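PDB 2IVF: ethylbenzene dehydrogenase beta-subunit from Aromatoleum aromaticum, which is the iron-sulfur subunit of a multisubunit dehydrogenase, a ferredoxin-like protein that carries a row of clusters and probably conducts electrons between its partner subunits. Local coordinates for residues Phe145-Ala158 / Tyr264-Met276. Residues are numbered along the deposited sequence; the frame is centred on the assembly and turned at random.
With SF4 (iron/sulfur cluster), chain S.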
ATOM      1  N   PHE B 145     -11.864   9.467   8.166  1.00 25.38           N
ATOM      2  CA  PHE B 145     -10.657  10.121   7.697  1.00 25.30           C
ATOM      3  C   PHE B 145      -9.528   9.469   8.488  1.00 24.11           C
ATOM      4  O   PHE B 145      -9.808   8.687   9.405  1.00 24.17           O
ATOM      5  CB  PHE B 145     -10.710  11.642   7.919  1.00 25.20           C
ATOM      6  CG  PHE B 145     -10.959  12.060   9.311  1.00 24.45           C
ATOM      7  CD1 PHE B 145     -12.257  12.256   9.764  1.00 24.67           C
ATOM      8  CD2 PHE B 145      -9.912  12.271  10.206  1.00 25.01           C
ATOM      9  CE1 PHE B 145     -12.518  12.666  11.041  1.00 26.25           C
ATOM     10  CE2 PHE B 145     -10.165  12.655  11.501  1.00 25.66           C
ATOM     11  CZ  PHE B 145     -11.487  12.878  11.923  1.00 26.45           C
ATOM     12  N   TYR B 146      -8.274   9.791   8.151  1.00 24.06           N
ATOM     13  CA  TYR B 146      -7.130   9.181   8.782  1.00 24.86           C
ATOM     14  C   TYR B 146      -6.481  10.154   9.727  1.00 24.09           C
ATOM     15  O   TYR B 146      -6.392  11.368   9.432  1.00 25.60           O
ATOM     16  CB  TYR B 146      -6.168   8.676   7.727  1.00 24.83           C
ATOM     17  CG  TYR B 146      -6.812   7.679   6.798  1.00 24.18           C
ATOM     18  CD1 TYR B 146      -7.123   6.403   7.254  1.00 25.82           C
ATOM     19  CD2 TYR B 146      -7.082   7.992   5.468  1.00 24.68           C
ATOM     20  CE1 TYR B 146      -7.734   5.478   6.423  1.00 23.44           C
ATOM     21  CE2 TYR B 146      -7.669   7.032   4.584  1.00 26.92           C
ATOM     22  CZ  TYR B 146      -7.974   5.781   5.089  1.00 26.48           C
ATOM     23  OH  TYR B 146      -8.544   4.849   4.254  1.00 25.80           O
ATOM     24  N   LEU B 147      -6.059   9.653  10.889  1.00 23.21           N
ATOM     25  CA  LEU B 147      -5.615  10.528  11.947  1.00 23.57           C
ATOM     26  C   LEU B 147      -4.222  10.129  12.431  1.00 23.90           C
ATOM     27  O   LEU B 147      -4.057   9.129  13.154  1.00 23.91           O
ATOM     28  CB  LEU B 147      -6.617  10.480  13.094  1.00 23.55           C
ATOM     29  CG  LEU B 147      -6.263  11.368  14.312  1.00 23.46           C
ATOM     30  CD1 LEU B 147      -6.117  12.834  13.877  1.00 26.02           C
ATOM     31  CD2 LEU B 147      -7.313  11.225  15.469  1.00 24.77           C
ATOM     32  N   ALA B 148      -3.241  10.907  11.973  1.00 24.21           N
ATOM     33  CA  ALA B 148      -1.849  10.779  12.351  1.00 23.88           C
ATOM     34  C   ALA B 148      -1.597  11.480  13.645  1.00 24.40           C
ATOM     35  O   ALA B 148      -2.092  12.600  13.892  1.00 24.48           O
ATOM     36  CB  ALA B 148      -0.896  11.322  11.236  1.00 24.34           C
ATOM     37  N   ARG B 149      -0.817  10.822  14.490  1.00 24.53           N
ATOM     38  CA  ARG B 149      -0.535  11.328  15.795  1.00 24.03           C
ATOM     39  C   ARG B 149       0.886  10.975  16.204  1.00 24.04           C
ATOM     40  O   ARG B 149       1.415   9.931  15.817  1.00 24.13           O
ATOM     41  CB  ARG B 149      -1.513  10.758  16.818  1.00 24.46           C
ATOM     42  CG  ARG B 149      -2.970  11.209  16.630  1.00 25.75           C
ATOM     43  CD  ARG B 149      -3.889  10.478  17.541  1.00 25.87           C
ATOM     44  NE  ARG B 149      -3.407  10.774  18.874  1.00 26.04           N
ATOM     45  CZ  ARG B 149      -3.201   9.902  19.843  1.00 28.37           C
ATOM     46  NH1 ARG B 149      -3.482   8.632  19.698  1.00 27.42           N
ATOM     47  NH2 ARG B 149      -2.689  10.323  20.992  1.00 26.54           N
ATOM     48  N   MET B 150       1.464  11.833  17.018  1.00 24.47           N
ATOM     49  CA  MET B 150       2.742  11.567  17.649  1.00 24.78           C
ATOM     50  C   MET B 150       2.670  12.214  19.024  1.00 24.79           C
ATOM     51  O   MET B 150       1.603  12.691  19.433  1.00 25.97           O
ATOM     52  CB  MET B 150       3.905  12.207  16.858  1.00 25.81           C
ATOM     53  CG  MET B 150       3.910  11.999  15.387  1.00 28.45           C
ATOM     54  SD  MET B 150       2.973  13.209  14.417  1.00 30.87           S
ATOM     55  CE  MET B 150       4.159  14.587  14.462  1.00 29.02           C
ATOM     56  N   CYS B 151       3.798  12.300  19.719  1.00 23.54           N
ATOM     57  CA  CYS B 151       3.814  13.059  20.968  1.00 23.74           C
ATOM     58  C   CYS B 151       3.619  14.517  20.588  1.00 23.94           C
ATOM     59  O   CYS B 151       4.181  14.995  19.608  1.00 26.29           O
ATOM     60  CB  CYS B 151       5.093  12.872  21.761  1.00 22.21           C
ATOM     61  SG  CYS B 151       5.395  14.140  23.012  1.00 22.56           S
ATOM     62  N   ASN B 152       2.820  15.218  21.386  1.00 24.76           N
ATOM     63  CA  ASN B 152       2.476  16.593  21.123  1.00 23.97           C
ATOM     64  C   ASN B 152       3.494  17.601  21.656  1.00 23.92           C
ATOM     65  O   ASN B 152       3.316  18.786  21.464  1.00 25.58           O
ATOM     66  CB  ASN B 152       1.053  16.878  21.675  1.00 23.08           C
ATOM     67  CG  ASN B 152       0.025  16.000  21.044  1.00 25.35           C
ATOM     68  OD1 ASN B 152      -0.229  16.117  19.835  1.00 25.14           O
ATOM     69  ND2 ASN B 152      -0.491  15.037  21.798  1.00 22.74           N
ATOM     70  N   HIS B 153       4.535  17.146  22.357  1.00 23.94           N
ATOM     71  CA  HIS B 153       5.518  18.036  22.962  1.00 23.60           C
ATOM     72  C   HIS B 153       4.888  19.211  23.625  1.00 23.89           C
ATOM     73  O   HIS B 153       5.230  20.386  23.398  1.00 22.48           O
ATOM     74  CB  HIS B 153       6.604  18.391  21.958  1.00 23.47           C
ATOM     75  CG  HIS B 153       7.300  17.184  21.457  1.00 21.41           C
ATOM     76  ND1 HIS B 153       8.294  16.552  22.180  1.00 22.61           N
ATOM     77  CD2 HIS B 153       7.067  16.403  20.375  1.00 22.64           C
ATOM     78  CE1 HIS B 153       8.680  15.472  21.531  1.00 21.14           C
ATOM     79  NE2 HIS B 153       7.962  15.366  20.427  1.00 21.38           N
ATOM     80  N   CYS B 154       3.959  18.839  24.507  1.00 24.05           N
ATOM     81  CA  CYS B 154       3.092  19.750  25.183  1.00 22.68           C
ATOM     82  C   CYS B 154       3.804  20.878  25.904  1.00 21.89           C
ATOM     83  O   CYS B 154       4.944  20.749  26.380  1.00 21.76           O
ATOM     84  CB  CYS B 154       2.232  18.953  26.166  1.00 22.57           C
ATOM     85  SG  CYS B 154       1.309  17.641  25.353  1.00 23.39           S
ATOM     86  N   THR B 155       3.096  21.989  26.004  1.00 22.05           N
ATOM     87  CA  THR B 155       3.566  23.145  26.793  1.00 22.95           C
ATOM     88  C   THR B 155       3.402  22.880  28.273  1.00 23.18           C
ATOM     89  O   THR B 155       4.203  23.338  29.092  1.00 23.46           O
ATOM     90  CB  THR B 155       2.732  24.377  26.413  1.00 23.39           C
ATOM     91  OG1 THR B 155       2.900  24.634  25.016  1.00 25.23           O
ATOM     92  CG2 THR B 155       3.130  25.589  27.215  1.00 21.55           C
ATOM     93  N   ASN B 156       2.349  22.138  28.638  1.00 25.03           N
ATOM     94  CA  ASN B 156       2.155  21.749  30.028  1.00 23.89           C
ATOM     95  C   ASN B 156       2.078  20.232  30.126  1.00 24.05           C
ATOM     96  O   ASN B 156       0.997  19.684  30.344  1.00 24.37           O
ATOM     97  CB  ASN B 156       0.910  22.381  30.585  1.00 25.09           C
ATOM     98  CG  ASN B 156       0.656  21.975  32.017  1.00 27.58           C
ATOM     99  OD1 ASN B 156       1.597  21.887  32.804  1.00 32.98           O
ATOM    100  ND2 ASN B 156      -0.618  21.675  32.362  1.00 32.31           N
ATOM    101  N   PRO B 157       3.220  19.546  29.918  1.00 23.41           N
ATOM    102  CA  PRO B 157       3.228  18.091  29.765  1.00 22.86           C
ATOM    103  C   PRO B 157       2.871  17.363  31.046  1.00 22.38           C
ATOM    104  O   PRO B 157       3.448  17.640  32.116  1.00 22.61           O
ATOM    105  CB  PRO B 157       4.648  17.761  29.297  1.00 22.64           C
ATOM    106  CG  PRO B 157       5.452  18.957  29.516  1.00 24.84           C
ATOM    107  CD  PRO B 157       4.550  20.145  29.772  1.00 24.66           C
ATOM    108  N   ALA B 158       1.895  16.473  30.944  1.00 21.78           N
ATOM    109  CA  ALA B 158       1.418  15.750  32.110  1.00 22.65           C
ATOM    110  C   ALA B 158       2.413  14.659  32.480  1.00 22.11           C
ATOM    111  O   ALA B 158       2.599  14.377  33.647  1.00 23.83           O
ATOM    112  CB  ALA B 158       0.062  15.190  31.871  1.00 21.28           C
ATOM    113  N   TYR B 264      -7.788  18.135  27.470  1.00 23.42           N
ATOM    114  CA  TYR B 264      -6.910  17.354  28.330  1.00 23.78           C
ATOM    115  C   TYR B 264      -5.897  18.176  29.121  1.00 24.24           C
ATOM    116  O   TYR B 264      -5.204  17.627  30.014  1.00 23.04           O
ATOM    117  CB  TYR B 264      -6.190  16.274  27.532  1.00 23.95           C
ATOM    118  CG  TYR B 264      -7.047  15.213  26.875  1.00 24.34           C
ATOM    119  CD1 TYR B 264      -8.407  15.075  27.136  1.00 25.86           C
ATOM    120  CD2 TYR B 264      -6.477  14.311  26.022  1.00 26.18           C
ATOM    121  CE1 TYR B 264      -9.157  14.073  26.519  1.00 23.86           C
ATOM    122  CE2 TYR B 264      -7.208  13.328  25.410  1.00 24.84           C
ATOM    123  CZ  TYR B 264      -8.548  13.202  25.668  1.00 25.49           C
ATOM    124  OH  TYR B 264      -9.254  12.199  25.015  1.00 25.71           O
ATOM    125  N   GLY B 265      -5.816  19.479  28.841  1.00 23.54           N
ATOM    126  CA  GLY B 265      -5.113  20.418  29.723  1.00 23.91           C
ATOM    127  C   GLY B 265      -3.612  20.543  29.557  1.00 23.79           C
ATOM    128  O   GLY B 265      -2.959  21.249  30.342  1.00 24.78           O
ATOM    129  N   THR B 266      -3.061  19.917  28.527  1.00 23.17           N
ATOM    130  CA  THR B 266      -1.621  19.856  28.372  1.00 24.02           C
ATOM    131  C   THR B 266      -1.033  20.871  27.394  1.00 24.46           C
ATOM    132  O   THR B 266       0.177  21.027  27.362  1.00 25.73           O
ATOM    133  CB  THR B 266      -1.164  18.460  27.924  1.00 23.16           C
ATOM    134  OG1 THR B 266      -1.564  18.204  26.569  1.00 24.61           O
ATOM    135  CG2 THR B 266      -1.748  17.375  28.849  1.00 23.71           C
ATOM    136  N   GLY B 267      -1.860  21.578  26.632  1.00 24.13           N
ATOM    137  CA  GLY B 267      -1.327  22.522  25.654  1.00 24.07           C
ATOM    138  C   GLY B 267      -0.507  21.817  24.585  1.00 23.31           C
ATOM    139  O   GLY B 267       0.688  22.079  24.399  1.00 23.87           O
ATOM    140  N   PRO B 268      -1.137  20.928  23.827  1.00 23.99           N
ATOM    141  CA  PRO B 268      -0.428  20.170  22.828  1.00 23.76           C
ATOM    142  C   PRO B 268       0.072  21.036  21.688  1.00 23.71           C
ATOM    143  O   PRO B 268      -0.543  22.060  21.389  1.00 24.13           O
ATOM    144  CB  PRO B 268      -1.500  19.237  22.284  1.00 23.94           C
ATOM    145  CG  PRO B 268      -2.733  19.998  22.528  1.00 23.37           C
ATOM    146  CD  PRO B 268      -2.564  20.611  23.812  1.00 24.17           C
ATOM    147  N   ASN B 269       1.160  20.601  21.052  1.00 22.63           N
ATOM    148  CA  ASN B 269       1.784  21.370  20.003  1.00 23.22           C
ATOM    149  C   ASN B 269       1.897  20.622  18.692  1.00 23.55           C
ATOM    150  O   ASN B 269       2.798  20.831  17.901  1.00 23.43           O
ATOM    151  CB  ASN B 269       3.118  21.908  20.488  1.00 23.22           C
ATOM    152  CG  ASN B 269       2.953  22.884  21.589  1.00 22.54           C
ATOM    153  OD1 ASN B 269       3.443  22.688  22.730  1.00 30.16           O
ATOM    154  ND2 ASN B 269       2.250  23.955  21.301  1.00 22.00           N
ATOM    155  N   ILE B 270       0.932  19.750  18.457  1.00 23.96           N
ATOM    156  CA  ILE B 270       0.573  19.366  17.114  1.00 24.38           C
ATOM    157  C   ILE B 270      -0.816  19.941  16.796  1.00 24.62           C
ATOM    158  O   ILE B 270      -1.698  19.946  17.655  1.00 24.77           O
ATOM    159  CB  ILE B 270       0.576  17.864  16.978  1.00 24.47           C
ATOM    160  CG1 ILE B 270       2.031  17.365  17.226  1.00 25.32           C
ATOM    161  CG2 ILE B 270       0.076  17.454  15.564  1.00 23.28           C
ATOM    162  CD1 ILE B 270       2.135  15.817  17.230  1.00 23.86           C
ATOM    163  N   TYR B 271      -0.991  20.422  15.562  1.00 23.89           N
ATOM    164  CA  TYR B 271      -2.219  21.096  15.173  1.00 23.61           C
ATOM    165  C   TYR B 271      -2.722  20.503  13.882  1.00 23.64           C
ATOM    166  O   TYR B 271      -1.953  20.240  12.970  1.00 23.05           O
ATOM    167  CB  TYR B 271      -2.010  22.598  15.065  1.00 24.06           C
ATOM    168  CG  TYR B 271      -1.461  23.199  16.331  1.00 22.42           C
ATOM    169  CD1 TYR B 271      -0.097  23.143  16.622  1.00 23.05           C
ATOM    170  CD2 TYR B 271      -2.302  23.838  17.243  1.00 24.41           C
ATOM    171  CE1 TYR B 271       0.399  23.686  17.816  1.00 22.77           C
ATOM    172  CE2 TYR B 271      -1.823  24.358  18.415  1.00 25.04           C
ATOM    173  CZ  TYR B 271      -0.483  24.303  18.693  1.00 25.06           C
ATOM    174  OH  TYR B 271      -0.103  24.871  19.868  1.00 25.52           O
ATOM    175  N   TYR B 272      -4.025  20.336  13.820  1.00 23.80           N
ATOM    176  CA  TYR B 272      -4.665  19.596  12.758  1.00 22.39           C
ATOM    177  C   TYR B 272      -5.621  20.496  11.983  1.00 23.04           C
ATOM    178  O   TYR B 272      -6.380  21.253  12.570  1.00 21.86           O
ATOM    179  CB  TYR B 272      -5.474  18.450  13.351  1.00 23.67           C
ATOM    180  CG  TYR B 272      -4.622  17.379  13.950  1.00 22.87           C
ATOM    181  CD1 TYR B 272      -4.193  17.477  15.279  1.00 24.50           C
ATOM    182  CD2 TYR B 272      -4.292  16.240  13.229  1.00 23.20           C
ATOM    183  CE1 TYR B 272      -3.426  16.483  15.833  1.00 23.95           C
ATOM    184  CE2 TYR B 272      -3.494  15.264  13.756  1.00 24.49           C
ATOM    185  CZ  TYR B 272      -3.068  15.380  15.054  1.00 22.95           C
ATOM    186  OH  TYR B 272      -2.308  14.392  15.612  1.00 24.40           O
ATOM    187  N   VAL B 273      -5.499  20.475  10.662  1.00 22.54           N
ATOM    188  CA  VAL B 273      -6.516  21.079   9.767  1.00 22.58           C
ATOM    189  C   VAL B 273      -7.632  20.042   9.648  1.00 22.35           C
ATOM    190  O   VAL B 273      -7.415  18.913   9.149  1.00 22.54           O
ATOM    191  CB  VAL B 273      -5.978  21.435   8.371  1.00 22.19           C
ATOM    192  CG1 VAL B 273      -7.046  22.185   7.576  1.00 22.79           C
ATOM    193  CG2 VAL B 273      -4.676  22.289   8.486  1.00 24.06           C
ATOM    194  N   PRO B 274      -8.834  20.400  10.124  1.00 22.91           N
ATOM    195  CA  PRO B 274      -9.875  19.392  10.156  1.00 23.17           C
ATOM    196  C   PRO B 274     -10.377  19.090   8.743  1.00 23.40           C
ATOM    197  O   PRO B 274     -10.305  19.951   7.837  1.00 23.16           O
ATOM    198  CB  PRO B 274     -10.961  20.047  11.027  1.00 23.75           C
ATOM    199  CG  PRO B 274     -10.816  21.494  10.825  1.00 25.01           C
ATOM    200  CD  PRO B 274      -9.309  21.689  10.684  1.00 22.93           C
ATOM    201  N   PRO B 275     -10.950  17.889   8.573  1.00 25.22           N
ATOM    202  CA  PRO B 275     -11.407  17.448   7.298  1.00 24.85           C
ATOM    203  C   PRO B 275     -12.719  18.068   6.903  1.00 24.79           C
ATOM    204  O   PRO B 275     -13.669  18.090   7.694  1.00 25.05           O
ATOM    205  CB  PRO B 275     -11.564  15.934   7.484  1.00 25.37           C
ATOM    206  CG  PRO B 275     -11.943  15.754   8.873  1.00 26.11           C
ATOM    207  CD  PRO B 275     -11.227  16.893   9.628  1.00 25.62           C
ATOM    208  N   MET B 276     -12.777  18.530   5.673  1.00 23.77           N
ATOM    209  CA  MET B 276     -14.009  19.058   5.064  1.00 25.50           C
ATOM    210  C   MET B 276     -15.019  17.929   4.844  1.00 25.54           C
ATOM    211  O   MET B 276     -16.212  18.099   5.127  1.00 26.81           O
ATOM    212  CB  MET B 276     -13.677  19.748   3.739  1.00 24.75           C
ATOM    213  CG  MET B 276     -12.829  21.016   3.888  1.00 27.85           C
ATOM    214  SD  MET B 276     -12.315  21.688   2.299  1.00 31.48           S
ATOM    215  CE  MET B 276     -11.132  20.460   1.714  1.00 27.11           C
TER
HETATM  216 FE1  SF4 S1357       1.965  13.019  26.387  1.00 22.83          FE
HETATM  217 FE2  SF4 S1357       4.001  14.215  27.546  1.00 23.91          FE
HETATM  218 FE3  SF4 S1357       2.257  15.666  26.001  1.00 22.80          FE
HETATM  219 FE4  SF4 S1357       3.963  13.890  24.793  1.00 24.21          FE
HETATM  220  S1  SF4 S1357       4.538  15.802  25.960  1.00 23.95           S
HETATM  221  S2  SF4 S1357       1.696  14.123  24.424  1.00 23.92           S
HETATM  222  S3  SF4 S1357       4.115  12.282  26.381  1.00 21.53           S
HETATM  223  S4  SF4 S1357       1.786  14.641  28.012  1.00 22.74           S
HETATM  224  O   HOH W   1      -0.911  14.073  17.969  1.00 23.29           O
HETATM  225  O   HOH W   2      -2.638  17.942  19.213  1.00 18.25           O
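Ile270 reaches in from strand 270-273 with its CD1 methyl, which lies 3.6 Å from Met150 CE and also packs on the carbonyl of Cys151. Its CG1 is anti to its own carbonyl carbon (chi1 -63°) and the chain then runs extended, which carries the methyl across the folded Met150 side chain; Ile23 of strand 19-24 touches both residues. Farther along the strands, Leu147 CD1 meets the Tyr272 ring at CE2, 3.6 Å away, and Pro275 CG sits over one face of the Phe145 ring, a CH-pi contact 3.8 Å from its centroid. The axes of 145-149 and 270-273 run nearly antiparallel and come within 9.3 Å; the two strands belong to different sheets, so side chains bridge them. Strand 141-149 leads into the cysteine-rich binding loop of a ferredoxin-like dicluster domain, in which Cys151 and Cys154 ligate two irons of one iron/sulfur cluster. The phenol of Tyr272 donates a very short bond to Ala148 O, which lies at the ring edge, and a water bridges Tyr272 OH to Met150 O and Asn152 OD1 at the start of the cluster loop. Beyond it, backbone bonds fasten this loop to 265-269: Asn269 N to Asn152 O, Thr155 N to Gly267 O (2.9 Å, nearly straight at 171°) and Asn156 N to Thr266 O. At the solvent-exposed end, Asn156 ND2 donates to Gly265 O at 3.1 Å, with the acceptor close to the amide plane.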